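Local atomic coordinates of deoxyhypusine hydroxylase (Homo sapiens, PDB entry 4D50), a protein that catalyses the iron-dependent hydroxylation of deoxyhypusine on the translation factor eIF5A, the second and last step in making hypusine. Residues F34-L39 and A46-A51; R74-L79 and P106-I111; E98-I103 and E110-Y115; R175-R180 and A208-E213. All blocks are in the same frame, centred on the assembly; numbering follows the deposited sequence.

Contact 1. Residues F34-L39 and A46-A51; sequences FTLRGL and AWISQA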
# COMPACT_ATOMS: atom_id res chain seq x y z
N PHE A 34 0.93 -9.75 8.55
CA PHE A 34 -0.41 -9.80 8.09
C PHE A 34 -1.33 -10.60 9.00
O PHE A 34 -2.51 -10.28 9.12
CB PHE A 34 -0.47 -10.21 6.62
CG PHE A 34 -0.04 -9.08 5.73
CD1 PHE A 34 -0.88 -7.94 5.56
CD2 PHE A 34 1.18 -9.10 5.13
CE1 PHE A 34 -0.47 -6.85 4.81
CE2 PHE A 34 1.59 -7.99 4.37
CZ PHE A 34 0.76 -6.89 4.23
N THR A 35 -0.79 -11.54 9.73
CA THR A 35 -1.64 -12.21 10.71
C THR A 35 -1.99 -11.20 11.82
O THR A 35 -3.15 -11.12 12.21
CB THR A 35 -0.94 -13.46 11.25
OG1 THR A 35 -0.65 -14.30 10.13
CG2 THR A 35 -1.81 -14.24 12.30
N LEU A 36 -1.02 -10.47 12.33
CA LEU A 36 -1.30 -9.47 13.35
C LEU A 36 -2.26 -8.44 12.88
O LEU A 36 -3.04 -7.95 13.68
CB LEU A 36 -0.05 -8.80 13.85
CG LEU A 36 0.94 -9.67 14.61
CD1 LEU A 36 2.23 -8.89 14.88
CD2 LEU A 36 0.34 -10.12 15.95
N ARG A 37 -2.12 -8.02 11.62
CA ARG A 37 -3.05 -7.06 11.07
C ARG A 37 -4.48 -7.54 11.18
O ARG A 37 -5.39 -6.77 11.51
CB ARG A 37 -2.66 -6.78 9.61
CG ARG A 37 -3.55 -5.80 8.90
CD ARG A 37 -4.59 -6.52 8.12
NE ARG A 37 -5.57 -5.70 7.40
CZ ARG A 37 -6.67 -5.23 7.97
NH1 ARG A 37 -6.85 -5.37 9.27
NH2 ARG A 37 -7.56 -4.54 7.26
N GLY A 38 -4.70 -8.84 10.89
CA GLY A 38 -6.01 -9.47 10.99
C GLY A 38 -6.54 -9.60 12.42
O GLY A 38 -7.72 -9.35 12.71
N LEU A 39 -5.67 -9.96 13.33
CA LEU A 39 -6.06 -10.16 14.73
C LEU A 39 -6.38 -8.89 15.41
O LEU A 39 -7.36 -8.78 16.14
CB LEU A 39 -4.96 -10.93 15.44
CG LEU A 39 -4.77 -12.34 14.96
CD1 LEU A 39 -3.58 -12.97 15.61
CD2 LEU A 39 -6.03 -13.22 15.20
N ALA A 46 1.34 -2.97 19.28
CA ALA A 46 2.65 -2.79 19.90
C ALA A 46 3.78 -3.56 19.24
O ALA A 46 4.86 -3.01 19.08
CB ALA A 46 2.58 -3.14 21.38
N TRP A 47 3.54 -4.78 18.87
CA TRP A 47 4.52 -5.60 18.22
C TRP A 47 4.83 -5.04 16.80
O TRP A 47 5.96 -5.03 16.37
CB TRP A 47 4.03 -7.04 18.09
CG TRP A 47 4.05 -7.87 19.34
CD1 TRP A 47 2.96 -8.38 20.00
CD2 TRP A 47 5.20 -8.36 20.04
NE1 TRP A 47 3.36 -9.15 21.07
CE2 TRP A 47 4.73 -9.12 21.15
CE3 TRP A 47 6.57 -8.19 19.87
CZ2 TRP A 47 5.60 -9.74 22.05
CZ3 TRP A 47 7.45 -8.81 20.77
CH2 TRP A 47 6.95 -9.56 21.86
N ILE A 48 3.82 -4.55 16.11
CA ILE A 48 4.00 -3.99 14.73
C ILE A 48 4.85 -2.72 14.87
O ILE A 48 5.72 -2.43 14.06
CB ILE A 48 2.65 -3.68 14.06
CG1 ILE A 48 1.87 -4.97 13.72
CG2 ILE A 48 2.80 -2.87 12.77
CD1 ILE A 48 0.50 -4.73 13.21
N SER A 49 4.57 -1.97 15.94
CA SER A 49 5.18 -0.69 16.20
C SER A 49 6.62 -0.87 16.56
O SER A 49 7.47 -0.08 16.13
CB SER A 49 4.44 0.00 17.37
OG SER A 49 3.13 0.45 16.94
N GLN A 50 6.90 -1.95 17.29
CA GLN A 50 8.26 -2.31 17.65
C GLN A 50 9.14 -2.58 16.43
O GLN A 50 10.31 -2.25 16.42
CB GLN A 50 8.28 -3.47 18.66
CG GLN A 50 9.64 -3.83 19.28
CD GLN A 50 9.54 -5.02 20.25
OE1 GLN A 50 8.58 -5.16 20.96
NE2 GLN A 50 10.50 -5.95 20.17
N ALA A 51 8.57 -3.15 15.39
CA ALA A 51 9.34 -3.43 14.14
C ALA A 51 9.79 -2.24 13.33
O ALA A 51 10.60 -2.41 12.38
CB ALA A 51 8.57 -4.41 13.27
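Leu-36 and Ile-48 mark where the two backbones come nearest, their CA atoms 7.7 Å apart. The axes of the short helical segments pass at 10.5 Å with their N-to-C directions 144° apart, so residues 34-39 and 46-50 run roughly antiparallel, consistent with the helical hairpins of this HEAT-repeat protein. At that spacing the gap is bridged mainly by side chains. Leu-36 CD1 carries most of it: the methyl lies 4.1 Å from Ile-48 CG1 and also rests against the CB of Trp-47. The two branched chains slide past each other in opposite senses, so each leans on the stem of the other, and Ile-48 CD1 returns the contact at 4.2 Å from Leu-36 CB. Leu-36 reaches this place because CG sits beside the backbone N (chi1 -66°). The indole of Trp-47 turns away from helix 26-39, and its NE1 hydrogen-bonds to Asp-13 OD1 instead; only its first carbon serves the hairpin. Arg-37 leads its end away from 46-51, where the residue touches Gln-69, and its backbone N merely comes near the CD1 of Ile-48. Ile-15 and Leu-19 of helix 3-20 also touch Leu-36. The joint is thus purely aliphatic and rather open in its distances: dispersion and exclusion of water hold the pair, with no polar bond between the segments to fix its register.

Contact 2. Residues R74-L79 and P106-I111; sequences RAIPML and PEVLEI. With GAI (guanidine), chain I.
This is a small apolar contact between two HEAT-like repeats: Ile-76, in the repeat of residues 59-85, meets Glu-107 and Val-108, in the repeat of residues 92-118, near the start of the second helix in each. Ile-76 CG2 lies 3.7 Å from Val-108 CG1, and its CD1 reaches the same methyl at 3.9 Å, so Val-108 sits against both branches of the isoleucine as the two chains cross. A chi1 of -80° puts CG1 of Ile-76 next to the backbone N and CG2 across from it. Glu-107 comes from the facing direction with its chain extended, and its carboxylate borders the hydrocarbon: OE2 is 3.6 Å from Ile-76 CG2. An alanine in place of Ile-76 would probably leave a gap beside Val-108 CG1 and take away the surface that the Glu-107 chain lies against. The guanidine modelled beside Arg-74 belongs to a separate surface pocket, and its approach is too close to be trusted. Around the joint, Val-108 also leans on Leu-100 of helix 90-103, Ile-76 touches Asp-105, in the loop just before 106-111, and Ile-111 packs on Val-80 and Gln-84, carrying the contact on along helices 76-84 and 109-115.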
# COMPACT_ATOMS: atom_id res chain seq x y z
N ARG A 74 -5.48 3.80 18.18
CA ARG A 74 -4.33 3.52 19.07
C ARG A 74 -2.97 3.59 18.36
O ARG A 74 -1.96 3.74 18.99
CB ARG A 74 -4.45 2.21 19.83
CG ARG A 74 -5.55 2.23 20.90
CD ARG A 74 -5.34 1.23 22.05
NE ARG A 74 -4.74 1.91 23.19
CZ ARG A 74 -5.43 2.68 24.03
NH1 ARG A 74 -6.75 2.83 23.86
NH2 ARG A 74 -4.80 3.32 25.03
N ALA A 75 -2.97 3.46 17.02
CA ALA A 75 -1.77 3.46 16.23
C ALA A 75 -1.31 4.85 15.93
O ALA A 75 -0.23 5.03 15.31
CB ALA A 75 -1.96 2.68 14.92
N ILE A 76 -2.15 5.86 16.25
CA ILE A 76 -1.88 7.18 15.73
C ILE A 76 -0.56 7.78 16.16
O ILE A 76 0.16 8.36 15.36
CB ILE A 76 -3.09 8.13 16.04
CG1 ILE A 76 -4.20 7.88 15.02
CG2 ILE A 76 -2.68 9.60 15.99
CD1 ILE A 76 -5.54 8.51 15.38
N PRO A 77 -0.22 7.69 17.49
CA PRO A 77 1.06 8.22 17.93
C PRO A 77 2.30 7.65 17.21
O PRO A 77 3.18 8.38 16.87
CB PRO A 77 1.09 7.91 19.44
CG PRO A 77 -0.34 7.83 19.79
CD PRO A 77 -1.04 7.19 18.60
N MET A 78 2.32 6.37 16.97
CA MET A 78 3.47 5.71 16.33
C MET A 78 3.52 6.19 14.91
O MET A 78 4.59 6.49 14.41
CB MET A 78 3.32 4.18 16.35
CG MET A 78 4.50 3.46 15.75
SD MET A 78 6.15 3.68 16.48
CE MET A 78 5.95 3.69 18.22
N LEU A 79 2.37 6.30 14.27
CA LEU A 79 2.35 6.70 12.82
C LEU A 79 2.78 8.18 12.66
O LEU A 79 3.45 8.56 11.71
CB LEU A 79 0.99 6.50 12.19
CG LEU A 79 0.62 5.03 11.98
CD1 LEU A 79 -0.84 4.81 11.68
CD2 LEU A 79 1.47 4.48 10.84
N PRO A 106 -10.29 12.52 12.61
CA PRO A 106 -9.93 13.93 12.35
C PRO A 106 -8.93 14.60 13.32
O PRO A 106 -8.45 15.67 13.04
CB PRO A 106 -11.28 14.65 12.37
CG PRO A 106 -12.21 13.76 13.11
CD PRO A 106 -11.68 12.34 13.06
N GLU A 107 -8.66 13.97 14.46
CA GLU A 107 -7.60 14.35 15.40
C GLU A 107 -6.29 14.64 14.68
O GLU A 107 -5.54 15.48 15.09
CB GLU A 107 -7.39 13.17 16.35
CG GLU A 107 -6.24 13.25 17.35
CD GLU A 107 -5.93 11.88 17.94
OE1 GLU A 107 -6.88 11.08 18.13
OE2 GLU A 107 -4.72 11.59 18.21
N VAL A 108 -6.05 13.91 13.59
CA VAL A 108 -4.80 14.03 12.79
C VAL A 108 -4.86 15.04 11.68
O VAL A 108 -3.87 15.25 11.01
CB VAL A 108 -4.34 12.65 12.24
CG1 VAL A 108 -4.26 11.64 13.34
CG2 VAL A 108 -5.25 12.14 11.11
N LEU A 109 -5.98 15.75 11.51
CA LEU A 109 -6.06 16.71 10.34
C LEU A 109 -5.00 17.76 10.33
O LEU A 109 -4.45 18.09 9.30
CB LEU A 109 -7.37 17.46 10.34
CG LEU A 109 -8.33 17.55 9.21
CD1 LEU A 109 -9.24 18.73 9.51
CD2 LEU A 109 -7.66 17.65 7.86
N GLU A 110 -4.64 18.26 11.51
CA GLU A 110 -3.75 19.41 11.56
C GLU A 110 -2.34 19.00 11.14
O GLU A 110 -1.68 19.72 10.36
CB GLU A 110 -3.83 20.15 12.93
CG GLU A 110 -5.00 21.17 13.03
CD GLU A 110 -5.23 22.04 11.73
OE1 GLU A 110 -4.37 22.87 11.35
OE2 GLU A 110 -6.29 21.86 11.08
N ILE A 111 -1.88 17.88 11.64
CA ILE A 111 -0.58 17.32 11.22
C ILE A 111 -0.56 16.99 9.73
O ILE A 111 0.44 17.22 9.06
CB ILE A 111 -0.12 16.14 12.09
CG1 ILE A 111 1.30 15.76 11.69
CG2 ILE A 111 -0.96 14.89 11.94
CD1 ILE A 111 2.15 15.35 12.89
C GAI I . -6.69 -1.20 20.49
N1 GAI I . -7.09 -0.10 20.91
N2 GAI I . -5.40 -1.34 20.19
N3 GAI I . -7.56 -2.20 20.30

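Contact 3. Residues E98-I103 and E110-Y115; sequences EALGAI and EILKQY
Gly-101 O, on a residue whose backbone meets Leu-112, accepts a hydrogen bond from Arg-133 NE of helix 121-140. The next carbonyl, Ala-102 O, is bound by Gln-71 NE2, just after helix 57-70, and more weakly by Arg-133 NH2, so one guanidinium reaches both oxygens, the second weakly. The contact with residues 110-115 itself is apolar. The CD2 methyl of Leu-112 touches Leu-100 first at CB, 4.0 Å away, with the CD1 branch of Leu-100 little farther off. The other methyl of Leu-112, CD1, comes over the backbone beside it, 4.3 Å from Gly-101 N. Leu-112 thus sets its fork across the Leu-100/Gly-101 step, one prong on a side chain and one on bare main chain. A chi1 of -62° swings its CG as far as it can from the carbonyl carbon, which sends the fork toward helix 90-103. Leu-100 and Leu-112 are also the residues of nearest backbone approach, with CA atoms 8.0 Å apart. On the outer surface Lys-113 NZ and Glu-110 OE2 make only a long ion pair at 3.8 Å. Val-131 and Leu-134 of helix 121-140 pack against Leu-112. Both segments belong to one HEAT-like repeat, residues 92-118, and this is the leucine-lined packing between the two helices of a HEAT hairpin; the first of them also carries the iron ligands His-94 and Glu-95.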
# COMPACT_ATOMS: atom_id res chain seq x y z
N GLU A 98 -0.36 8.26 4.68
CA GLU A 98 -1.56 7.56 4.17
C GLU A 98 -2.33 6.79 5.25
O GLU A 98 -3.55 6.81 5.27
CB GLU A 98 -1.22 6.58 3.01
CG GLU A 98 -2.47 5.91 2.43
CD GLU A 98 -2.21 5.04 1.22
OE1 GLU A 98 -1.36 5.40 0.39
OE2 GLU A 98 -2.97 4.05 1.09
N ALA A 99 -1.61 6.11 6.17
CA ALA A 99 -2.19 5.34 7.19
C ALA A 99 -2.99 6.22 8.12
O ALA A 99 -4.00 5.80 8.59
CB ALA A 99 -1.15 4.51 7.93
N LEU A 100 -2.47 7.42 8.45
CA LEU A 100 -3.20 8.39 9.24
C LEU A 100 -4.54 8.74 8.57
O LEU A 100 -5.54 8.73 9.27
CB LEU A 100 -2.31 9.64 9.56
CG LEU A 100 -1.17 9.33 10.56
CD1 LEU A 100 -0.17 10.48 10.59
CD2 LEU A 100 -1.72 9.04 12.00
N GLY A 101 -4.53 8.89 7.25
CA GLY A 101 -5.74 9.08 6.47
C GLY A 101 -6.71 7.91 6.52
O GLY A 101 -7.95 8.13 6.57
N ALA A 102 -6.16 6.69 6.61
CA ALA A 102 -6.96 5.49 6.51
C ALA A 102 -7.68 5.26 7.75
O ALA A 102 -8.81 4.79 7.73
CB ALA A 102 -6.10 4.32 6.11
N ILE A 103 -7.07 5.61 8.87
CA ILE A 103 -7.71 5.47 10.18
C ILE A 103 -8.91 6.41 10.29
O ILE A 103 -9.94 6.00 10.82
CB ILE A 103 -6.73 5.71 11.30
CG1 ILE A 103 -5.72 4.56 11.34
CG2 ILE A 103 -7.42 5.80 12.68
CD1 ILE A 103 -4.46 4.87 12.16
N GLU A 110 -4.64 18.26 11.51
CA GLU A 110 -3.75 19.41 11.56
C GLU A 110 -2.34 19.00 11.14
O GLU A 110 -1.68 19.72 10.36
CB GLU A 110 -3.83 20.15 12.93
CG GLU A 110 -5.00 21.17 13.03
CD GLU A 110 -5.23 22.04 11.73
OE1 GLU A 110 -4.37 22.87 11.35
OE2 GLU A 110 -6.29 21.86 11.08
N ILE A 111 -1.88 17.88 11.64
CA ILE A 111 -0.58 17.32 11.22
C ILE A 111 -0.56 16.99 9.73
O ILE A 111 0.44 17.22 9.06
CB ILE A 111 -0.12 16.14 12.09
CG1 ILE A 111 1.30 15.76 11.69
CG2 ILE A 111 -0.96 14.89 11.94
CD1 ILE A 111 2.15 15.35 12.89
N LEU A 112 -1.64 16.37 9.22
CA LEU A 112 -1.68 16.12 7.77
C LEU A 112 -1.65 17.38 6.93
O LEU A 112 -1.03 17.44 5.92
CB LEU A 112 -2.86 15.22 7.39
CG LEU A 112 -2.79 13.84 8.01
CD1 LEU A 112 -4.06 13.11 7.76
CD2 LEU A 112 -1.64 12.99 7.56
N LYS A 113 -2.36 18.43 7.35
CA LYS A 113 -2.23 19.71 6.65
C LYS A 113 -0.78 20.27 6.71
O LYS A 113 -0.29 20.83 5.71
CB LYS A 113 -3.19 20.75 7.27
CG LYS A 113 -4.62 20.46 6.87
CD LYS A 113 -5.58 21.33 7.71
CE LYS A 113 -6.85 21.56 6.91
NZ LYS A 113 -8.06 21.96 7.68
N GLN A 114 -0.13 20.15 7.86
CA GLN A 114 1.25 20.62 8.06
C GLN A 114 2.18 19.90 7.03
O GLN A 114 2.93 20.52 6.32
CB GLN A 114 1.69 20.28 9.49
CG GLN A 114 3.13 20.59 9.90
CD GLN A 114 3.46 20.18 11.34
OE1 GLN A 114 2.75 19.39 11.98
NE2 GLN A 114 4.56 20.74 11.87
N TYR A 115 2.03 18.59 6.95
CA TYR A 115 2.95 17.77 6.17
C TYR A 115 2.56 17.75 4.72
O TYR A 115 3.28 17.18 3.91
CB TYR A 115 3.17 16.38 6.77
CG TYR A 115 4.16 16.42 7.89
CD1 TYR A 115 3.75 16.77 9.17
CD2 TYR A 115 5.46 16.07 7.71
CE1 TYR A 115 4.66 16.85 10.21
CE2 TYR A 115 6.37 16.13 8.74
CZ TYR A 115 5.97 16.53 9.97
OH TYR A 115 6.91 16.64 11.00

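Contact 4. Residues R175-R180 and A208-E213; sequences RPLFER and ALFRHE. With FE (Fe (III) ion), chain C; PER (peroxide ion), chain E.
Phe-210 and Arg-180 form a cation-pi pair between successive HEAT-like repeats, those of residues 179-205 and 210-236. The guanidinium lies over one face of the ring, with Arg-180 CZ 4.3 Å from the centroid of Phe-210; the two planes are tilted 35° apart. The nearest touch is made by Arg-180 NH2, 3.6 Å from Phe-210 CZ and offset toward the rim. Leu-177 adds its CD1 methyl obliquely, 4.0 Å from Phe-210 CD2. The ring reaches across because its CG is anti to the backbone N (chi1 177°). A serine in its place would remove the aromatic face and would probably leave the Arg-180 guanidinium without its cushion and Leu-177 CD1 beside a gap. One shell out, Arg-180 is anchored by a hydrogen bond from NE to Leu-170 O and by a salt bridge from NH1 to Glu-173 OE1, which fix how the guanidinium is turned. The flanking residues of the same helix lead to the active site. His-212 NE2 binds an iron(III) ion at 2.3 Å, whose other ligands are peroxide O1 at 2.2 Å, two waters, and His-94 and Glu-95 from helix 90-103. The imidazole is held at its edge, in the ring plane, by Leu-209 O: ND1 donates to that oxygen over 2.7 Å, with an N-H...O angle of 162°, on a lone pair in the carbonyl plane, and the same oxygen also accepts the backbone N-H of Glu-213.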
# COMPACT_ATOMS: atom_id res chain seq x y z
N ARG A 175 -5.87 18.01 -13.59
CA ARG A 175 -6.80 17.77 -12.51
C ARG A 175 -6.10 17.51 -11.20
O ARG A 175 -4.97 17.02 -11.20
CB ARG A 175 -7.72 16.60 -12.79
CG ARG A 175 -8.47 16.78 -14.06
CD ARG A 175 -9.50 15.70 -14.20
NE ARG A 175 -9.99 15.62 -15.57
CZ ARG A 175 -11.22 15.27 -15.90
NH1 ARG A 175 -12.12 14.99 -14.95
NH2 ARG A 175 -11.54 15.21 -17.18
N PRO A 176 -6.73 17.88 -10.08
CA PRO A 176 -6.15 17.56 -8.78
C PRO A 176 -5.93 16.06 -8.61
O PRO A 176 -6.75 15.23 -9.06
CB PRO A 176 -7.21 18.04 -7.79
CG PRO A 176 -8.17 18.92 -8.55
CD PRO A 176 -7.95 18.69 -9.98
N LEU A 177 -4.87 15.74 -7.89
CA LEU A 177 -4.47 14.39 -7.64
C LEU A 177 -5.60 13.56 -7.04
O LEU A 177 -5.82 12.42 -7.42
CB LEU A 177 -3.28 14.36 -6.74
CG LEU A 177 -2.58 13.05 -6.79
CD1 LEU A 177 -2.11 12.65 -8.18
CD2 LEU A 177 -1.41 13.15 -5.87
N PHE A 178 -6.37 14.17 -6.14
CA PHE A 178 -7.43 13.43 -5.50
C PHE A 178 -8.45 12.98 -6.49
O PHE A 178 -8.93 11.84 -6.40
CB PHE A 178 -8.10 14.29 -4.41
CG PHE A 178 -9.07 13.55 -3.56
CD1 PHE A 178 -8.64 12.66 -2.61
CD2 PHE A 178 -10.44 13.83 -3.64
CE1 PHE A 178 -9.53 12.02 -1.78
CE2 PHE A 178 -11.31 13.25 -2.77
CZ PHE A 178 -10.86 12.36 -1.83
N GLU A 179 -8.78 13.85 -7.43
CA GLU A 179 -9.83 13.51 -8.41
C GLU A 179 -9.31 12.37 -9.33
O GLU A 179 -10.08 11.47 -9.73
CB GLU A 179 -10.19 14.75 -9.20
CG GLU A 179 -11.27 15.65 -8.62
CD GLU A 179 -10.95 16.35 -7.29
OE1 GLU A 179 -9.78 16.35 -6.83
OE2 GLU A 179 -11.91 16.93 -6.71
N ARG A 180 -8.01 12.41 -9.62
CA ARG A 180 -7.38 11.42 -10.45
C ARG A 180 -7.41 10.09 -9.72
O ARG A 180 -7.59 9.06 -10.37
CB ARG A 180 -5.93 11.81 -10.82
CG ARG A 180 -5.91 13.13 -11.50
CD ARG A 180 -4.51 13.50 -11.95
NE ARG A 180 -3.95 12.59 -12.94
CZ ARG A 180 -2.65 12.62 -13.31
NH1 ARG A 180 -1.80 13.55 -12.82
NH2 ARG A 180 -2.17 11.79 -14.23
N ALA A 208 5.65 9.98 -9.02
CA ALA A 208 5.99 8.64 -8.56
C ALA A 208 4.91 8.08 -7.62
O ALA A 208 4.52 6.93 -7.76
CB ALA A 208 7.36 8.66 -7.85
N LEU A 209 4.35 8.90 -6.71
CA LEU A 209 3.24 8.42 -5.85
C LEU A 209 2.10 7.89 -6.69
O LEU A 209 1.63 6.74 -6.49
CB LEU A 209 2.73 9.53 -4.95
CG LEU A 209 1.95 9.03 -3.75
CD1 LEU A 209 2.83 8.38 -2.72
CD2 LEU A 209 1.16 10.15 -3.12
N PHE A 210 1.65 8.70 -7.67
CA PHE A 210 0.60 8.30 -8.60
C PHE A 210 0.87 6.99 -9.31
O PHE A 210 -0.00 6.08 -9.30
CB PHE A 210 0.41 9.41 -9.65
CG PHE A 210 -0.62 9.09 -10.75
CD1 PHE A 210 -0.23 8.42 -11.91
CD2 PHE A 210 -1.93 9.48 -10.65
CE1 PHE A 210 -1.10 8.20 -12.94
CE2 PHE A 210 -2.87 9.13 -11.65
CZ PHE A 210 -2.43 8.53 -12.79
N ARG A 211 2.06 6.84 -9.87
CA ARG A 211 2.42 5.60 -10.59
C ARG A 211 2.41 4.40 -9.66
O ARG A 211 2.02 3.28 -10.02
CB ARG A 211 3.80 5.72 -11.23
CG ARG A 211 3.72 6.64 -12.44
CD ARG A 211 4.94 6.56 -13.35
NE ARG A 211 6.18 6.75 -12.67
CZ ARG A 211 6.75 7.95 -12.39
NH1 ARG A 211 6.09 9.09 -12.67
NH2 ARG A 211 7.97 8.01 -11.81
N HIS A 212 2.89 4.59 -8.47
CA HIS A 212 2.93 3.49 -7.53
C HIS A 212 1.53 3.03 -7.20
O HIS A 212 1.29 1.84 -7.06
CB HIS A 212 3.83 3.86 -6.32
CG HIS A 212 3.21 3.92 -4.97
ND1 HIS A 212 2.40 4.96 -4.58
CD2 HIS A 212 3.40 3.17 -3.85
CE1 HIS A 212 1.98 4.75 -3.35
NE2 HIS A 212 2.62 3.71 -2.87
N GLU A 213 0.63 3.98 -6.99
CA GLU A 213 -0.74 3.65 -6.75
C GLU A 213 -1.34 2.87 -7.88
O GLU A 213 -2.13 1.93 -7.63
CB GLU A 213 -1.54 4.92 -6.42
CG GLU A 213 -2.83 4.59 -5.73
CD GLU A 213 -2.66 4.07 -4.30
OE1 GLU A 213 -1.79 4.58 -3.55
OE2 GLU A 213 -3.44 3.16 -3.94
FE FE C . 2.74 3.09 -0.69
O1 PER E . 4.89 2.53 -0.94
O2 PER E . 5.63 1.62 -1.94
O HOH W 1 2.46 0.98 -0.91
O HOH W 2 0.57 3.19 -0.64

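Contacts 2 and 3 are neighbours that share helix 109-115, the one joining two repeats and the other closing a hairpin within a repeat; Leu-79 links them, its CB 3.7 Å from Leu-100 CD2. Contact 1, only partly buried, repeats the hairpin packing farther toward the N-terminus and touches contact 2 through Ser-49 and Met-78. Contact 4 lies on the opposite side of the chain's centre from contact 1, buried like contacts 2 and 3. The first three are mainly aliphatic; contact 4 has a cation-pi pair, and its second helix carries an iron ligand. Contacts 3 and 4 approach where the carboxylates of Glu-98 and Glu-213, like in charge, come close.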